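Local coordinates for protein tRNA (cytosine(38)-C(5))-methyltransferase (Schizosaccharomyces pombe, PDB 6FDF) that transfers a methyl group from S-adenosyl-L-methionine to C5 of cytidine 38 in the anticodon loop of tRNA(Asp), and less efficiently of tRNA(Glu), at residues N158-P163 with V318-Y323; P87-G92 with E132-E137. All coordinates share one frame; numbering follows the deposited sequence. Where two conformers were deposited one is given.

Contact 1 (N158-P163 with V318-Y323)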
loop_
_atom_site.group_PDB
_atom_site.type_symbol
_atom_site.label_atom_id
_atom_site.label_comp_id
_atom_site.label_asym_id
_atom_site.label_seq_id
_atom_site.Cartn_x
_atom_site.Cartn_y
_atom_site.Cartn_z
ATOM N N ASN A 158 -12.638 1.626 -0.147
ATOM C CA ASN A 158 -14.036 1.959 0.101
ATOM C C ASN A 158 -14.998 1.160 -0.773
ATOM O O ASN A 158 -16.211 1.381 -0.689
ATOM C CB ASN A 158 -14.271 3.468 -0.063
ATOM C CG ASN A 158 -13.877 3.995 -1.433
ATOM O OD1 ASN A 158 -13.914 3.278 -2.434
ATOM N ND2 ASN A 158 -13.517 5.274 -1.483
ATOM N N GLN A 159 -14.494 0.230 -1.585
ATOM C CA GLN A 159 -15.327 -0.778 -2.229
ATOM C C GLN A 159 -15.492 -2.018 -1.367
ATOM O O GLN A 159 -16.229 -2.934 -1.750
ATOM C CB GLN A 159 -14.725 -1.183 -3.576
ATOM C CG GLN A 159 -14.588 -0.058 -4.572
ATOM C CD GLN A 159 -13.928 -0.522 -5.853
ATOM O OE1 GLN A 159 -12.731 -0.799 -5.877
ATOM N NE2 GLN A 159 -14.712 -0.636 -6.919
ATOM N N PHE A 160 -14.807 -2.069 -0.227
ATOM C CA PHE A 160 -14.790 -3.228 0.651
ATOM C C PHE A 160 -15.193 -2.816 2.063
ATOM O O PHE A 160 -14.774 -3.438 3.041
ATOM C CB PHE A 160 -13.408 -3.884 0.658
ATOM C CG PHE A 160 -12.955 -4.379 -0.695
ATOM C CD1 PHE A 160 -12.311 -3.524 -1.581
ATOM C CD2 PHE A 160 -13.162 -5.696 -1.078
ATOM C CE1 PHE A 160 -11.882 -3.972 -2.823
ATOM C CE2 PHE A 160 -12.738 -6.153 -2.322
ATOM C CZ PHE A 160 -12.100 -5.289 -3.194
ATOM N N ASN A 161 -16.020 -1.770 2.179
ATOM C CA ASN A 161 -16.534 -1.299 3.469
ATOM C C ASN A 161 -15.405 -0.862 4.386
ATOM O O ASN A 161 -15.388 -1.176 5.578
ATOM C CB ASN A 161 -17.370 -2.355 4.162
ATOM C CG ASN A 161 -18.163 -1.820 5.344
ATOM O OD1 ASN A 161 -18.472 -0.632 5.420
ATOM N ND2 ASN A 161 -18.509 -2.712 6.271
ATOM N N ILE A 162 -14.443 -0.148 3.823
ATOM C CA ILE A 162 -13.352 0.433 4.586
ATOM C C ILE A 162 -13.416 1.931 4.310
ATOM O O ILE A 162 -13.398 2.344 3.148
ATOM C CB ILE A 162 -11.987 -0.146 4.183
ATOM C CG1 ILE A 162 -11.966 -1.659 4.423
ATOM C CG2 ILE A 162 -10.865 0.553 4.938
ATOM C CD1 ILE A 162 -10.874 -2.386 3.647
ATOM N N PRO A 163 -13.517 2.776 5.332
ATOM C CA PRO A 163 -13.770 4.210 5.111
ATOM C C PRO A 163 -12.502 4.988 4.772
ATOM O O PRO A 163 -12.119 5.941 5.454
ATOM C CB PRO A 163 -14.384 4.640 6.449
ATOM C CG PRO A 163 -13.714 3.749 7.451
ATOM C CD PRO A 163 -13.573 2.415 6.759
ATOM N N VAL A 318 -3.702 -3.606 3.378
ATOM C CA VAL A 318 -3.462 -5.011 3.699
ATOM C C VAL A 318 -4.716 -5.848 3.477
ATOM O O VAL A 318 -4.639 -7.004 3.035
ATOM C CB VAL A 318 -2.957 -5.121 5.151
ATOM C CG1 VAL A 318 -2.881 -6.577 5.595
ATOM C CG2 VAL A 318 -1.598 -4.441 5.291
ATOM N N LYS A 319 -5.887 -5.287 3.797
ATOM C CA LYS A 319 -7.146 -6.008 3.618
ATOM C C LYS A 319 -7.411 -6.307 2.147
ATOM O O LYS A 319 -7.661 -7.460 1.774
ATOM C CB LYS A 319 -8.302 -5.202 4.216
ATOM C CG LYS A 319 -8.722 -5.642 5.604
ATOM C CD LYS A 319 -9.323 -7.040 5.580
ATOM C CE LYS A 319 -9.562 -7.559 6.985
ATOM N NZ LYS A 319 -9.848 -9.015 6.983
ATOM N N VAL A 320 -7.382 -5.275 1.299
ATOM C CA VAL A 320 -7.626 -5.471 -0.134
ATOM C C VAL A 320 -6.660 -6.498 -0.717
ATOM O O VAL A 320 -7.063 -7.411 -1.449
ATOM C CB VAL A 320 -7.547 -4.131 -0.887
ATOM C CG1 VAL A 320 -7.750 -4.351 -2.384
ATOM C CG2 VAL A 320 -8.611 -3.154 -0.358
ATOM N N VAL A 321 -5.372 -6.381 -0.387
ATOM C CA VAL A 321 -4.406 -7.317 -0.956
ATOM C C VAL A 321 -4.609 -8.731 -0.418
ATOM O O VAL A 321 -4.354 -9.711 -1.134
ATOM C CB VAL A 321 -2.981 -6.790 -0.709
ATOM C CG1 VAL A 321 -1.939 -7.798 -1.159
ATOM C CG2 VAL A 321 -2.803 -5.486 -1.465
ATOM N N SER A 322 -5.071 -8.878 0.832
ATOM C CA SER A 322 -5.355 -10.220 1.343
ATOM C C SER A 322 -6.404 -10.922 0.483
ATOM O O SER A 322 -6.302 -12.126 0.217
ATOM C CB SER A 322 -5.818 -10.166 2.803
ATOM O OG SER A 322 -7.158 -9.702 2.935
ATOM N N TYR A 323 -7.413 -10.178 0.027
ATOM C CA TYR A 323 -8.415 -10.755 -0.864
ATOM C C TYR A 323 -7.813 -11.127 -2.217
ATOM O O TYR A 323 -8.118 -12.194 -2.763
ATOM C CB TYR A 323 -9.572 -9.777 -1.069
ATOM C CG TYR A 323 -10.311 -9.339 0.167
ATOM C CD1 TYR A 323 -10.518 -10.204 1.232
ATOM C CD2 TYR A 323 -10.812 -8.049 0.262
ATOM C CE1 TYR A 323 -11.218 -9.790 2.361
ATOM C CE2 TYR A 323 -11.500 -7.626 1.379
ATOM C CZ TYR A 323 -11.698 -8.496 2.427
ATOM O OH TYR A 323 -12.390 -8.062 3.537
HETATM O O HOH W 1 -13.248 -5.264 3.585
#
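Phe160 and Tyr323 meet first: the two side chains run antiparallel past one another, Phe160 CD2 coming to 3.5 Å from Tyr323 CE2. The ring planes are inclined by 32° and the centroids lie 5.4 Å apart, an oblique pair. Farther round the phenylalanine ring, CD1 rests 3.9 Å from Val320 CG2, a methyl of a side chain that crosses it at about a right angle. Ile162 adds the third apolar touch: its CD1 sits 3.9 Å from Lys319 CB.

One shell out, the carbonyl oxygen of Lys319 lies 3.5 Å above the plane of the Tyr323 ring, offset toward its rim. That oxygen accepts from both Tyr323 N and Ser322 OG, the latter at 2.6 Å. A water lies in the plane of the tyrosine ring at its edge, 2.9 Å from Tyr323 OH; its link to Phe160 O is too short to trust. Phe187 stacks on Phe160, and Tyr170 of strand 168-175 backs Val320.

The connection between antiparallel strands 148-155 and 168-175, the last two of the methyltransferase sheet, is thus packed onto the C-terminal helix 318-328, whose Val320 also reaches the sheet. No direct hydrogen bond joins loop to helix here. Apolar contact of mostly buried side chains therefore does the joining, with the tyrosine hydroxyl turned to water.

Contact 2 (P87-G92 with E132-E137); sequences PFTRIG and ESKAAE
Ser133 lies against Phe88, its CB 3.7 Å from Phe88 CD1 and nearly as close to CG, at an oblique angle to the ring. Its hydroxyl does a different job. With chi1 at 69°, OG sits between the backbone N and the carbonyl carbon, where it accepts from Ala136 N at 3.0 Å (N-H...O angle 158°). This is the N-cap of helix 134-145, and OG also hydrogen-bonds Phe130 O. Two bonds thus fix the rotation of the hydroxyl, while CB, placed by the backbone, faces the phenylalanine.

Lys134 follows. Its chain turns at chi3 and chi4, swinging NZ back to within 3.3 Å of Phe88 O in a weak hydrogen bond, with the CE methylene passing near Thr89 OG1. Lys134 N reaches the same carbonyl by way of a water, 2.7 Å from that N and 3.0 Å from Phe88 O.

At Ala135 the backbone repeats the device: a second water lies 3.0 Å from Ala135 N and 2.8 Å from Phe88 O. Glu137 N then bonds back to Ser133 O, and regular helix is under way.

Phe88 follows the Pro-Ser-Cys-Gln loop (motif IV) of C5-methyltransferases, which carries the predicted active-site Cys85, about 4 Å away between side chains. Asn126 and Val127, of the family's ENV motif at the end of strand 121-127, also touch its side chain, as does Phe130.

The first-turn N-H groups, which have no carbonyl of their own helix to bond, are met by a serine hydroxyl and by two waters shared with one loop carbonyl. The positive helix end and the lysine ammonium would probably polarise that carbonyl. Water-mediated bonds and the packing of Phe88 on Ser133 share the joining.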
loop_
_atom_site.group_PDB
_atom_site.type_symbol
_atom_site.label_atom_id
_atom_site.label_comp_id
_atom_site.label_asym_id
_atom_site.label_seq_id
_atom_site.Cartn_x
_atom_site.Cartn_y
_atom_site.Cartn_z
ATOM N N PRO A 87 8.351 8.939 -12.439
ATOM C CA PRO A 87 7.332 9.421 -13.377
ATOM C C PRO A 87 7.097 8.434 -14.511
ATOM O O PRO A 87 8.043 7.803 -14.990
ATOM C CB PRO A 87 7.937 10.721 -13.907
ATOM C CG PRO A 87 9.400 10.474 -13.868
ATOM C CD PRO A 87 9.647 9.606 -12.654
ATOM N N PHE A 88 5.838 8.299 -14.926
ATOM C CA PHE A 88 5.512 7.370 -16.003
ATOM C C PHE A 88 6.174 7.780 -17.313
ATOM O O PHE A 88 6.588 6.921 -18.100
ATOM C CB PHE A 88 3.992 7.272 -16.144
ATOM C CG PHE A 88 3.324 6.682 -14.934
ATOM C CD1 PHE A 88 3.887 5.597 -14.283
ATOM C CD2 PHE A 88 2.156 7.228 -14.428
ATOM C CE1 PHE A 88 3.286 5.053 -13.162
ATOM C CE2 PHE A 88 1.553 6.691 -13.306
ATOM C CZ PHE A 88 2.121 5.601 -12.672
ATOM N N THR A 89 6.287 9.084 -17.565
ATOM C CA THR A 89 7.027 9.609 -18.710
ATOM C C THR A 89 8.188 10.448 -18.191
ATOM O O THR A 89 7.982 11.565 -17.704
ATOM C CB THR A 89 6.120 10.438 -19.620
ATOM O OG1 THR A 89 5.093 9.598 -20.163
ATOM C CG2 THR A 89 6.924 11.047 -20.763
ATOM N N ARG A 90 9.400 9.911 -18.284
ATOM C CA ARG A 90 10.581 10.626 -17.827
ATOM C C ARG A 90 11.045 11.639 -18.871
ATOM O O ARG A 90 10.887 11.436 -20.080
ATOM C CB ARG A 90 11.707 9.644 -17.508
ATOM C CG ARG A 90 12.876 10.264 -16.761
ATOM C CD ARG A 90 13.882 9.208 -16.349
ATOM N NE ARG A 90 13.257 8.216 -15.479
ATOM C CZ ARG A 90 13.194 8.317 -14.156
ATOM N NH1 ARG A 90 13.730 9.364 -13.541
ATOM N NH2 ARG A 90 12.600 7.368 -13.446
ATOM N N ILE A 91 11.624 12.740 -18.390
ATOM C CA ILE A 91 12.174 13.781 -19.248
ATOM C C ILE A 91 13.683 13.833 -19.027
ATOM O O ILE A 91 14.200 13.417 -17.987
ATOM C CB ILE A 91 11.537 15.164 -18.983
ATOM C CG1 ILE A 91 10.048 15.033 -18.663
ATOM C CG2 ILE A 91 11.736 16.101 -20.179
ATOM C CD1 ILE A 91 9.423 16.321 -18.138
ATOM N N GLY A 92 14.391 14.356 -20.025
ATOM C CA GLY A 92 15.818 14.586 -19.895
ATOM C C GLY A 92 16.672 13.751 -20.826
ATOM O O GLY A 92 16.387 12.573 -21.061
ATOM N N GLU A 132 -1.840 3.051 -17.847
ATOM C CA GLU A 132 -1.635 3.746 -19.109
ATOM C C GLU A 132 -0.166 3.987 -19.426
ATOM O O GLU A 132 0.133 4.631 -20.436
ATOM C CB GLU A 132 -2.381 5.086 -19.104
ATOM C CG GLU A 132 -3.893 4.952 -19.082
ATOM C CD GLU A 132 -4.595 6.293 -19.062
ATOM O OE1 GLU A 132 -3.901 7.324 -18.931
ATOM O OE2 GLU A 132 -5.838 6.315 -19.185
ATOM N N SER A 133 0.752 3.486 -18.603
ATOM C CA SER A 133 2.153 3.853 -18.733
ATOM C C SER A 133 2.887 2.937 -19.708
ATOM O O SER A 133 2.461 1.815 -19.988
ATOM C CB SER A 133 2.851 3.794 -17.377
ATOM O OG SER A 133 2.962 2.449 -16.919
ATOM N N LYS A 134 4.044 3.418 -20.174
ATOM C CA LYS A 134 4.929 2.586 -20.985
ATOM C C LYS A 134 5.455 1.397 -20.193
ATOM O O LYS A 134 5.632 0.307 -20.751
ATOM C CB LYS A 134 6.087 3.429 -21.530
ATOM C CG LYS A 134 5.663 4.460 -22.575
ATOM C CD LYS A 134 6.839 5.298 -23.080
ATOM C CE LYS A 134 7.136 6.487 -22.167
ATOM N NZ LYS A 134 8.007 6.123 -21.011
ATOM N N ALA A 135 5.685 1.577 -18.891
ATOM C CA ALA A 135 6.131 0.464 -18.057
ATOM C C ALA A 135 5.082 -0.642 -18.003
ATOM O O ALA A 135 5.425 -1.831 -18.033
ATOM C CB ALA A 135 6.458 0.963 -16.651
ATOM N N ALA A 136 3.796 -0.278 -17.914
ATOM C CA ALA A 136 2.754 -1.301 -17.932
ATOM C C ALA A 136 2.699 -1.999 -19.285
ATOM O O ALA A 136 2.462 -3.211 -19.357
ATOM C CB ALA A 136 1.391 -0.693 -17.598
ATOM N N GLU A 137 2.917 -1.253 -20.367
ATOM C CA GLU A 137 2.918 -1.870 -21.687
ATOM C C GLU A 137 4.045 -2.888 -21.797
ATOM O O GLU A 137 3.848 -3.997 -22.309
ATOM C CB GLU A 137 3.041 -0.791 -22.762
ATOM C CG GLU A 137 3.029 -1.295 -24.188
ATOM C CD GLU A 137 3.325 -0.186 -25.184
ATOM O OE1 GLU A 137 2.804 0.932 -24.993
ATOM O OE2 GLU A 137 4.078 -0.429 -26.150
HETATM O O HOH W 2 6.356 4.181 -17.652
HETATM O O HOH W 3 4.332 6.058 -19.838
#

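The two contacts are separate, their centres 28 Å apart and their nearest atoms about 17 Å, and in sequence both segments of contact 2 precede those of contact 1. Both adjoin the large mixed sheet of the methyltransferase fold, and bound S-adenosyl-L-homocysteine lies at similar range from each: about 12 Å from the Phe88 side chain and about 11 Å from that of Val320. Their relation to catalysis differs. Contact 2 adjoins the predicted active-site Cys85, whereas contact 1 lies away from that cysteine and closer to the centre of the chain. One is apolar; the other mixes polar and aromatic contact.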